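Local coordinates for protein Ves (Pseudomonas fluorescens, PDB 5V00), which is a bicupin protein involved in histidine utilization, although its precise molecular role has not been established, at residues Ala127-Val132 with Cys185-Thr190; Val145-Val150 with Ile178-Arg183; Ser12-Val17 with Cys166-Gly171. All blocks are in the same frame, centred on the assembly; numbering follows the deposited sequence.

How the contacts relate
The chain's first strand, 10-14, forms one margin of a five-stranded antiparallel sheet, in the order 10-14, 166-170, 144-149, 184-191, 125-132. Contact 3 places it there beside Cys166-Gly171, closing a very long loop that takes in most of the chain. Much later, Ala127-Val132 forms the other margin, paired in contact 1 with Cys185-Thr190. Contact 2 lies wholly within the loop of contact 1 and ties Val145-Val150, in the middle of the sheet, to Ile178-Arg183, which begins on the facing four-stranded sheet. Contact 3 crosses both, since Cys166-Gly171 falls inside their loops and Ser12-Val17 outside. Contact 2 touches each of the others, whereas contacts 1 and 3 remain about 7 Å apart at their nearest atoms.

Contact 1: Ala127-Val132 with Cys185-Thr190; sequences ARLQWV and CLIELT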
loop_
_atom_site.group_PDB
_atom_site.type_symbol
_atom_site.label_atom_id
_atom_site.label_comp_id
_atom_site.label_asym_id
_atom_site.label_seq_id
_atom_site.Cartn_x
_atom_site.Cartn_y
_atom_site.Cartn_z
ATOM N N ALA B 127 -8.268 18.122 -6.151
ATOM C CA ALA B 127 -8.651 17.372 -4.959
ATOM C C ALA B 127 -10.095 17.672 -4.590
ATOM O O ALA B 127 -10.609 18.794 -4.780
ATOM C CB ALA B 127 -7.737 17.721 -3.764
ATOM N N ARG B 128 -10.707 16.707 -3.918
ATOM C CA ARG B 128 -11.999 16.837 -3.281
ATOM C C ARG B 128 -12.003 15.948 -2.074
ATOM O O ARG B 128 -11.443 14.839 -2.054
ATOM C CB ARG B 128 -13.149 16.397 -4.228
ATOM C CG ARG B 128 -14.561 16.735 -3.758
ATOM C CD ARG B 128 -15.623 16.249 -4.731
ATOM N NE ARG B 128 -16.940 16.684 -4.373
ATOM C CZ ARG B 128 -17.683 16.180 -3.422
ATOM N NH1 ARG B 128 -17.317 15.144 -2.696
ATOM N NH2 ARG B 128 -18.862 16.718 -3.241
ATOM N N LEU B 129 -12.685 16.411 -1.010
ATOM C CA LEU B 129 -12.848 15.602 0.174
ATOM C C LEU B 129 -14.232 15.829 0.765
ATOM O O LEU B 129 -14.664 16.970 0.850
ATOM C CB LEU B 129 -11.764 16.022 1.240
ATOM C CG LEU B 129 -11.821 15.310 2.594
ATOM C CD1 LEU B 129 -10.426 15.067 3.195
ATOM C CD2 LEU B 129 -12.715 15.963 3.570
ATOM N N GLN B 130 -14.917 14.766 1.189
ATOM C CA GLN B 130 -16.216 14.896 1.840
ATOM C C GLN B 130 -16.492 13.720 2.776
ATOM O O GLN B 130 -16.425 12.561 2.373
ATOM C CB GLN B 130 -17.260 14.952 0.750
ATOM C CG GLN B 130 -18.685 15.083 1.300
ATOM C CD GLN B 130 -19.735 15.193 0.223
ATOM O OE1 GLN B 130 -19.487 14.992 -0.941
ATOM N NE2 GLN B 130 -20.980 15.449 0.665
ATOM N N TRP B 131 -16.823 14.001 4.019
ATOM C CA TRP B 131 -17.328 12.992 4.961
ATOM C C TRP B 131 -18.818 12.775 4.711
ATOM O O TRP B 131 -19.589 13.767 4.526
ATOM C CB TRP B 131 -17.083 13.444 6.387
ATOM C CG TRP B 131 -15.666 13.384 6.789
ATOM C CD1 TRP B 131 -14.745 14.369 6.738
ATOM C CD2 TRP B 131 -15.018 12.254 7.340
ATOM N NE1 TRP B 131 -13.544 13.931 7.210
ATOM C CE2 TRP B 131 -13.682 12.621 7.578
ATOM C CE3 TRP B 131 -15.413 10.938 7.561
ATOM C CZ2 TRP B 131 -12.716 11.726 8.088
ATOM C CZ3 TRP B 131 -14.468 10.045 8.128
ATOM C CH2 TRP B 131 -13.115 10.448 8.324
ATOM N N VAL B 132 -19.224 11.501 4.659
ATOM C CA VAL B 132 -20.600 11.114 4.300
ATOM C C VAL B 132 -21.117 10.025 5.213
ATOM O O VAL B 132 -20.339 9.416 5.998
ATOM C CB VAL B 132 -20.750 10.704 2.816
ATOM C CG1 VAL B 132 -20.340 11.794 1.855
ATOM C CG2 VAL B 132 -20.036 9.398 2.575
ATOM N N CYS B 185 -15.086 8.766 4.603
ATOM C CA CYS B 185 -14.590 9.934 3.924
ATOM C C CYS B 185 -14.290 9.601 2.467
ATOM O O CYS B 185 -13.655 8.560 2.164
ATOM C CB CYS B 185 -13.337 10.503 4.607
ATOM S SG CYS B 185 -12.798 12.103 3.946
ATOM N N LEU B 186 -14.824 10.385 1.576
ATOM C CA LEU B 186 -14.647 10.259 0.124
ATOM C C LEU B 186 -13.606 11.253 -0.352
ATOM O O LEU B 186 -13.783 12.463 -0.173
ATOM C CB LEU B 186 -15.957 10.533 -0.647
ATOM C CG LEU B 186 -17.146 9.661 -0.272
ATOM C CD1 LEU B 186 -18.337 10.110 -1.066
ATOM C CD2 LEU B 186 -16.887 8.163 -0.372
ATOM N N ILE B 187 -12.496 10.808 -0.942
ATOM C CA ILE B 187 -11.486 11.689 -1.493
ATOM C C ILE B 187 -11.275 11.397 -2.970
ATOM O O ILE B 187 -11.219 10.215 -3.373
ATOM C CB ILE B 187 -10.172 11.591 -0.725
ATOM C CG1 ILE B 187 -10.397 12.041 0.737
ATOM C CG2 ILE B 187 -9.033 12.307 -1.373
ATOM C CD1 ILE B 187 -9.250 11.791 1.649
ATOM N N GLU B 188 -11.125 12.415 -3.777
ATOM C CA GLU B 188 -10.892 12.268 -5.158
ATOM C C GLU B 188 -9.682 13.142 -5.574
ATOM O O GLU B 188 -9.577 14.319 -5.198
ATOM C CB GLU B 188 -12.072 12.673 -5.985
ATOM C CG GLU B 188 -13.297 11.833 -5.742
ATOM C CD GLU B 188 -14.530 12.256 -6.606
ATOM O OE1 GLU B 188 -14.413 12.953 -7.605
ATOM O OE2 GLU B 188 -15.564 11.858 -6.246
ATOM N N LEU B 189 -8.787 12.551 -6.320
ATOM C CA LEU B 189 -7.528 13.218 -6.709
ATOM C C LEU B 189 -7.264 12.975 -8.167
ATOM O O LEU B 189 -7.382 11.831 -8.654
ATOM C CB LEU B 189 -6.396 12.721 -5.840
ATOM C CG LEU B 189 -6.501 13.061 -4.348
ATOM C CD1 LEU B 189 -5.833 12.037 -3.551
ATOM C CD2 LEU B 189 -5.762 14.401 -4.159
ATOM N N THR B 190 -6.848 14.020 -8.851
ATOM C CA THR B 190 -6.508 13.979 -10.299
ATOM C C THR B 190 -5.280 14.854 -10.593
ATOM O O THR B 190 -5.242 16.014 -10.209
ATOM C CB THR B 190 -7.699 14.460 -11.125
ATOM O OG1 THR B 190 -8.805 13.580 -10.897
ATOM C CG2 THR B 190 -7.381 14.496 -12.567
HETATM O O HOH W 1 -14.958 13.471 -2.662
#
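CG of Trp131 stands beside its own backbone N (chi1 -72°) and SG of Cys185 lies anti to its N (chi1 -172°), which brings the cysteine against one face of the indole. The two residues face each other in a non-hydrogen-bonded pair of antiparallel strands, with 127-132 at the margin of the five-stranded sheet of this cupin fold. Cys185 CB sits 3.4 Å from the centroid of the Trp131 six-membered ring, almost on its normal, a CH-pi contact. Its SG makes a sulfur-aromatic contact 3.8 Å from the centroid of the five-membered ring, and also meets Leu129 CG at 3.6 Å. Leu129 and Ile187 run side by side on the same face, which packs on Phe116 and Leu118 of strand 113-120. Trp131 NE1 is hydrogen-bonded to Thr71 OG1.

On the other face the extended Arg128 grips Gln130 end-on. Its NH1 reaches a lone pair of Gln130 OE1 at 2.8 Å, while NH2 meets the same oxygen from above the amide plane. Arg128 NH1 also donates to a water that donates in turn to Leu186 O. Four backbone hydrogen bonds join the strands, the straightest from Leu186 N to Gln130 O at 2.8 Å (175°).

Contact 2: Val145-Val150 with Ile178-Arg183; sequences VLVFSV and ISVTGR
Two facing sheets of the cupin beta-barrel meet here, through strand 144-149 of the five-stranded sheet and strand 176-181 of the four-stranded one. The segments run in nearly the same direction and converge: the CA atoms of Val145 and Ile178 are 9.7 Å apart, those of Val150 and Arg183 only 5.8 Å.

Where the sheets are far apart the contact is apolar. Val145 CG1, anti to its backbone N, meets Ile178 CD1 tip to tip at 4.1 Å, and Phe138 touches both side chains. Two residues further on, Val147 CG1 faces Val180 CG1 more loosely, at 4.3 Å, with Val154 and Val156 against the latter valine.

The polar contribution comes at the narrow end, in the loops that follow the strands. Val150 N donates to Arg183 O at 3.0 Å, nearly straight (169°) and in the carbonyl plane. Gly182, just before Arg183, has a positive phi (117°) at which a side chain would collide with the Thr181 carbonyl oxygen.

Around the bond the side chains of Val150 and Arg183 lie alongside each other. Arg183 bends at chi2 and its NH1 is hydrogen-bonded to Val132 O, while its CG is pressed to 3.4 Å from Val150 CG2, the methyl in the crowded position between backbone N and carbonyl carbon.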
loop_
_atom_site.group_PDB
_atom_site.type_symbol
_atom_site.label_atom_id
_atom_site.label_comp_id
_atom_site.label_asym_id
_atom_site.label_seq_id
_atom_site.Cartn_x
_atom_site.Cartn_y
_atom_site.Cartn_z
ATOM N N VAL B 145 -9.787 7.602 -6.619
ATOM C CA VAL B 145 -10.868 7.719 -5.654
ATOM C C VAL B 145 -10.543 6.918 -4.435
ATOM O O VAL B 145 -10.210 5.717 -4.528
ATOM C CB VAL B 145 -12.272 7.294 -6.234
ATOM C CG1 VAL B 145 -13.330 7.500 -5.144
ATOM C CG2 VAL B 145 -12.593 8.077 -7.479
ATOM N N LEU B 146 -10.700 7.513 -3.251
ATOM C CA LEU B 146 -10.335 6.898 -2.005
ATOM C C LEU B 146 -11.578 6.894 -1.095
ATOM O O LEU B 146 -12.327 7.929 -1.036
ATOM C CB LEU B 146 -9.187 7.641 -1.277
ATOM C CG LEU B 146 -7.922 7.681 -2.116
ATOM C CD1 LEU B 146 -7.115 8.902 -1.636
ATOM C CD2 LEU B 146 -7.129 6.418 -1.811
ATOM N N VAL B 147 -11.803 5.807 -0.420
ATOM C CA VAL B 147 -12.915 5.641 0.535
ATOM C C VAL B 147 -12.350 5.153 1.837
ATOM O O VAL B 147 -11.943 4.013 1.946
ATOM C CB VAL B 147 -14.051 4.703 0.044
ATOM C CG1 VAL B 147 -15.182 4.647 1.017
ATOM C CG2 VAL B 147 -14.587 5.142 -1.302
ATOM N N PHE B 148 -12.384 6.008 2.876
ATOM C CA PHE B 148 -11.796 5.696 4.190
ATOM C C PHE B 148 -12.900 5.509 5.205
ATOM O O PHE B 148 -13.684 6.433 5.459
ATOM C CB PHE B 148 -10.901 6.855 4.637
ATOM C CG PHE B 148 -10.298 6.693 6.005
ATOM C CD1 PHE B 148 -9.208 5.854 6.194
ATOM C CD2 PHE B 148 -10.796 7.401 7.092
ATOM C CE1 PHE B 148 -8.672 5.662 7.437
ATOM C CE2 PHE B 148 -10.319 7.190 8.350
ATOM C CZ PHE B 148 -9.182 6.389 8.539
ATOM N N SER B 149 -13.017 4.314 5.762
ATOM C CA SER B 149 -14.069 3.939 6.702
ATOM C C SER B 149 -13.852 4.384 8.150
ATOM O O SER B 149 -12.724 4.210 8.666
ATOM C CB SER B 149 -14.211 2.406 6.716
ATOM O OG SER B 149 -15.107 2.003 7.716
ATOM N N VAL B 150 -14.906 4.894 8.801
ATOM C CA VAL B 150 -14.878 5.082 10.237
ATOM C C VAL B 150 -16.006 4.281 10.869
ATOM O O VAL B 150 -16.577 4.704 11.859
ATOM C CB VAL B 150 -14.858 6.581 10.648
ATOM C CG1 VAL B 150 -13.574 7.273 10.178
ATOM C CG2 VAL B 150 -16.073 7.304 10.133
ATOM N N ILE B 178 -20.236 5.088 -8.510
ATOM C CA ILE B 178 -19.823 4.464 -7.252
ATOM C C ILE B 178 -20.923 4.672 -6.217
ATOM O O ILE B 178 -21.323 5.769 -5.902
ATOM C CB ILE B 178 -18.457 5.006 -6.720
ATOM C CG1 ILE B 178 -17.367 4.723 -7.747
ATOM C CG2 ILE B 178 -18.178 4.369 -5.362
ATOM C CD1 ILE B 178 -16.043 5.360 -7.399
ATOM N N SER B 179 -21.399 3.553 -5.651
ATOM C CA SER B 179 -22.291 3.601 -4.521
ATOM C C SER B 179 -21.536 3.249 -3.264
ATOM O O SER B 179 -20.694 2.324 -3.272
ATOM C CB SER B 179 -23.428 2.588 -4.716
ATOM O OG SER B 179 -24.300 2.934 -5.845
ATOM N N VAL B 180 -21.843 3.929 -2.160
ATOM C CA VAL B 180 -21.210 3.655 -0.903
ATOM C C VAL B 180 -22.258 3.624 0.196
ATOM O O VAL B 180 -23.177 4.429 0.174
ATOM C CB VAL B 180 -20.190 4.749 -0.531
ATOM C CG1 VAL B 180 -19.474 4.408 0.729
ATOM C CG2 VAL B 180 -19.203 4.956 -1.632
ATOM N N THR B 181 -22.147 2.692 1.141
ATOM C CA THR B 181 -23.039 2.674 2.313
ATOM C C THR B 181 -22.234 2.665 3.560
ATOM O O THR B 181 -21.312 1.805 3.716
ATOM C CB THR B 181 -23.983 1.415 2.275
ATOM O OG1 THR B 181 -24.802 1.481 1.083
ATOM C CG2 THR B 181 -24.845 1.402 3.513
ATOM N N GLY B 182 -22.477 3.644 4.417
ATOM C CA GLY B 182 -21.848 3.792 5.745
ATOM C C GLY B 182 -20.997 5.014 5.976
ATOM O O GLY B 182 -20.781 5.808 5.058
ATOM N N ARG B 183 -20.497 5.184 7.180
ATOM C CA ARG B 183 -19.824 6.396 7.550
ATOM C C ARG B 183 -18.372 6.375 7.093
ATOM O O ARG B 183 -17.580 5.479 7.542
ATOM C CB ARG B 183 -19.897 6.598 9.035
ATOM C CG ARG B 183 -19.401 7.956 9.521
ATOM C CD ARG B 183 -20.540 8.888 9.685
ATOM N NE ARG B 183 -20.311 10.221 10.291
ATOM C CZ ARG B 183 -20.050 11.382 9.593
ATOM N NH1 ARG B 183 -19.829 11.477 8.231
ATOM N NH2 ARG B 183 -19.937 12.516 10.294
#

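Contact 3: Ser12-Val17 with Cys166-Gly171; sequences SVWRAV and CLQVDG
An antiparallel ladder at the margin of the five-stranded cupin sheet joins the N-terminal strand to strand 166-170, and the outer strand also borders the second subunit. Ser12 with Gln168 and Trp14 with Cys166 are hydrogen-bonded pairs, each closed by two nearly straight backbone bonds; Trp14 N meets Cys166 O at 2.8 Å, almost along the C=O axis. Between them Val13 and Leu167 form the non-hydrogen-bonded pair, their methyls in loose contact on the face covered by Glu159 and Leu161.

The opposite face carries the polar network. Trp14 CG lies anti to its carbonyl carbon (chi1 -50°). Ser12 CB lies 3.8 Å above the Trp14 ring plane on one face, offset toward the rim, and Cys166 CB meets Trp14 CD1 at 4.1 Å. Gln168 CG is anti to the backbone N, and the chain, extended beyond it, crosses the indole obliquely, ring and amide planes 62° apart. Trp14 NE1 donates to Gln168 OE1 at 2.8 Å, with OE1 near the indole plane and NE1 somewhat above the amide plane.

Thr35 OG1 is also hydrogen-bonded to Gln168 OE1, and Gln168 NE2 donates to Asp170 OD1, so both ends of the amide are held and its flip is set. An alanine at Trp14 would remove the indole N-H and the ring beside Ser12 and Cys166, and would probably leave Gln168 less firmly oriented. Next in the chain, Arg15 NE is hydrogen-bonded to Ala38 O of the second subunit. A water bridges Ser12 OG (2.9 Å) and Asp170 OD2 (3.0 Å).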
loop_
_atom_site.group_PDB
_atom_site.type_symbol
_atom_site.label_atom_id
_atom_site.label_comp_id
_atom_site.label_asym_id
_atom_site.label_seq_id
_atom_site.Cartn_x
_atom_site.Cartn_y
_atom_site.Cartn_z
ATOM N N SER B 12 -7.838 -1.329 -5.053
ATOM C CA SER B 12 -6.974 -1.807 -3.969
ATOM C C SER B 12 -7.682 -1.624 -2.643
ATOM O O SER B 12 -8.431 -0.680 -2.483
ATOM C CB SER B 12 -5.706 -0.997 -3.983
ATOM O OG SER B 12 -4.924 -1.246 -5.112
ATOM N N VAL B 13 -7.495 -2.515 -1.662
ATOM C CA VAL B 13 -8.048 -2.344 -0.336
ATOM C C VAL B 13 -6.845 -2.339 0.637
ATOM O O VAL B 13 -6.036 -3.293 0.655
ATOM C CB VAL B 13 -9.085 -3.394 0.078
ATOM C CG1 VAL B 13 -9.603 -3.151 1.482
ATOM C CG2 VAL B 13 -10.210 -3.467 -0.957
ATOM N N TRP B 14 -6.670 -1.238 1.385
ATOM C CA TRP B 14 -5.602 -1.077 2.375
ATOM C C TRP B 14 -6.275 -1.448 3.700
ATOM O O TRP B 14 -7.264 -0.759 4.158
ATOM C CB TRP B 14 -5.077 0.364 2.382
ATOM C CG TRP B 14 -4.712 0.925 1.052
ATOM C CD1 TRP B 14 -5.320 1.910 0.328
ATOM C CD2 TRP B 14 -3.704 0.407 0.214
ATOM N NE1 TRP B 14 -4.695 2.103 -0.867
ATOM C CE2 TRP B 14 -3.715 1.153 -0.982
ATOM C CE3 TRP B 14 -2.855 -0.687 0.321
ATOM C CZ2 TRP B 14 -2.883 0.877 -2.052
ATOM C CZ3 TRP B 14 -2.004 -0.964 -0.760
ATOM C CH2 TRP B 14 -2.035 -0.167 -1.938
ATOM N N ARG B 15 -5.816 -2.508 4.356
ATOM C CA ARG B 15 -6.396 -2.894 5.614
ATOM C C ARG B 15 -5.603 -2.279 6.768
ATOM O O ARG B 15 -4.365 -2.305 6.813
ATOM C CB ARG B 15 -6.519 -4.390 5.821
ATOM C CG ARG B 15 -7.323 -5.132 4.783
ATOM C CD ARG B 15 -8.841 -4.769 4.935
ATOM N NE ARG B 15 -9.578 -5.513 3.990
ATOM C CZ ARG B 15 -10.922 -5.472 3.879
ATOM N NH1 ARG B 15 -11.595 -4.725 4.756
ATOM N NH2 ARG B 15 -11.522 -6.090 2.919
ATOM N N ALA B 16 -6.304 -1.736 7.732
ATOM C CA ALA B 16 -5.629 -0.982 8.782
ATOM C C ALA B 16 -4.722 -1.897 9.650
ATOM O O ALA B 16 -3.715 -1.446 10.246
ATOM C CB ALA B 16 -6.659 -0.277 9.706
ATOM N N VAL B 17 -5.093 -3.129 9.737
ATOM C CA VAL B 17 -4.202 -4.099 10.467
ATOM C C VAL B 17 -2.824 -4.197 9.852
ATOM O O VAL B 17 -1.848 -4.490 10.613
ATOM C CB VAL B 17 -4.822 -5.482 10.744
ATOM C CG1 VAL B 17 -6.010 -5.383 11.598
ATOM C CG2 VAL B 17 -5.188 -6.201 9.546
ATOM N N CYS B 166 -9.254 1.334 3.967
ATOM C CA CYS B 166 -9.412 2.296 2.866
ATOM C C CYS B 166 -9.411 1.619 1.515
ATOM O O CYS B 166 -8.503 0.868 1.236
ATOM C CB CYS B 166 -8.218 3.263 2.922
ATOM S SG CYS B 166 -8.244 4.645 1.802
ATOM N N LEU B 167 -10.424 1.881 0.682
ATOM C CA LEU B 167 -10.476 1.416 -0.671
ATOM C C LEU B 167 -9.926 2.484 -1.562
ATOM O O LEU B 167 -10.122 3.700 -1.319
ATOM C CB LEU B 167 -11.914 1.111 -1.023
ATOM C CG LEU B 167 -12.104 0.559 -2.418
ATOM C CD1 LEU B 167 -13.093 -0.573 -2.456
ATOM C CD2 LEU B 167 -12.445 1.644 -3.408
ATOM N N GLN B 168 -9.149 2.092 -2.574
ATOM C CA GLN B 168 -8.557 2.992 -3.551
ATOM C C GLN B 168 -8.844 2.505 -4.971
ATOM O O GLN B 168 -8.596 1.334 -5.288
ATOM C CB GLN B 168 -7.072 3.095 -3.385
ATOM C CG GLN B 168 -6.353 3.973 -4.384
ATOM C CD GLN B 168 -4.887 4.281 -4.007
ATOM O OE1 GLN B 168 -4.464 4.071 -2.879
ATOM N NE2 GLN B 168 -4.189 4.949 -4.917
ATOM N N VAL B 169 -9.405 3.395 -5.789
ATOM C CA VAL B 169 -9.553 3.123 -7.222
ATOM C C VAL B 169 -8.466 3.947 -7.868
ATOM O O VAL B 169 -8.264 5.175 -7.596
ATOM C CB VAL B 169 -10.914 3.550 -7.788
ATOM C CG1 VAL B 169 -10.922 3.262 -9.313
ATOM C CG2 VAL B 169 -12.016 2.967 -7.049
ATOM N N ASP B 170 -7.694 3.367 -8.775
ATOM C CA ASP B 170 -6.592 4.082 -9.483
ATOM C C ASP B 170 -6.767 3.921 -10.983
ATOM O O ASP B 170 -7.405 2.988 -11.435
ATOM C CB ASP B 170 -5.236 3.459 -9.241
ATOM C CG ASP B 170 -4.567 3.903 -7.986
ATOM O OD1 ASP B 170 -4.606 5.121 -7.660
ATOM O OD2 ASP B 170 -3.861 2.980 -7.425
ATOM N N GLY B 171 -6.164 4.834 -11.715
ATOM C CA GLY B 171 -6.177 4.763 -13.200
ATOM C C GLY B 171 -7.506 4.863 -13.860
ATOM O O GLY B 171 -7.738 4.363 -14.941
HETATM O O HOH W 2 -5.836 0.793 -6.894
#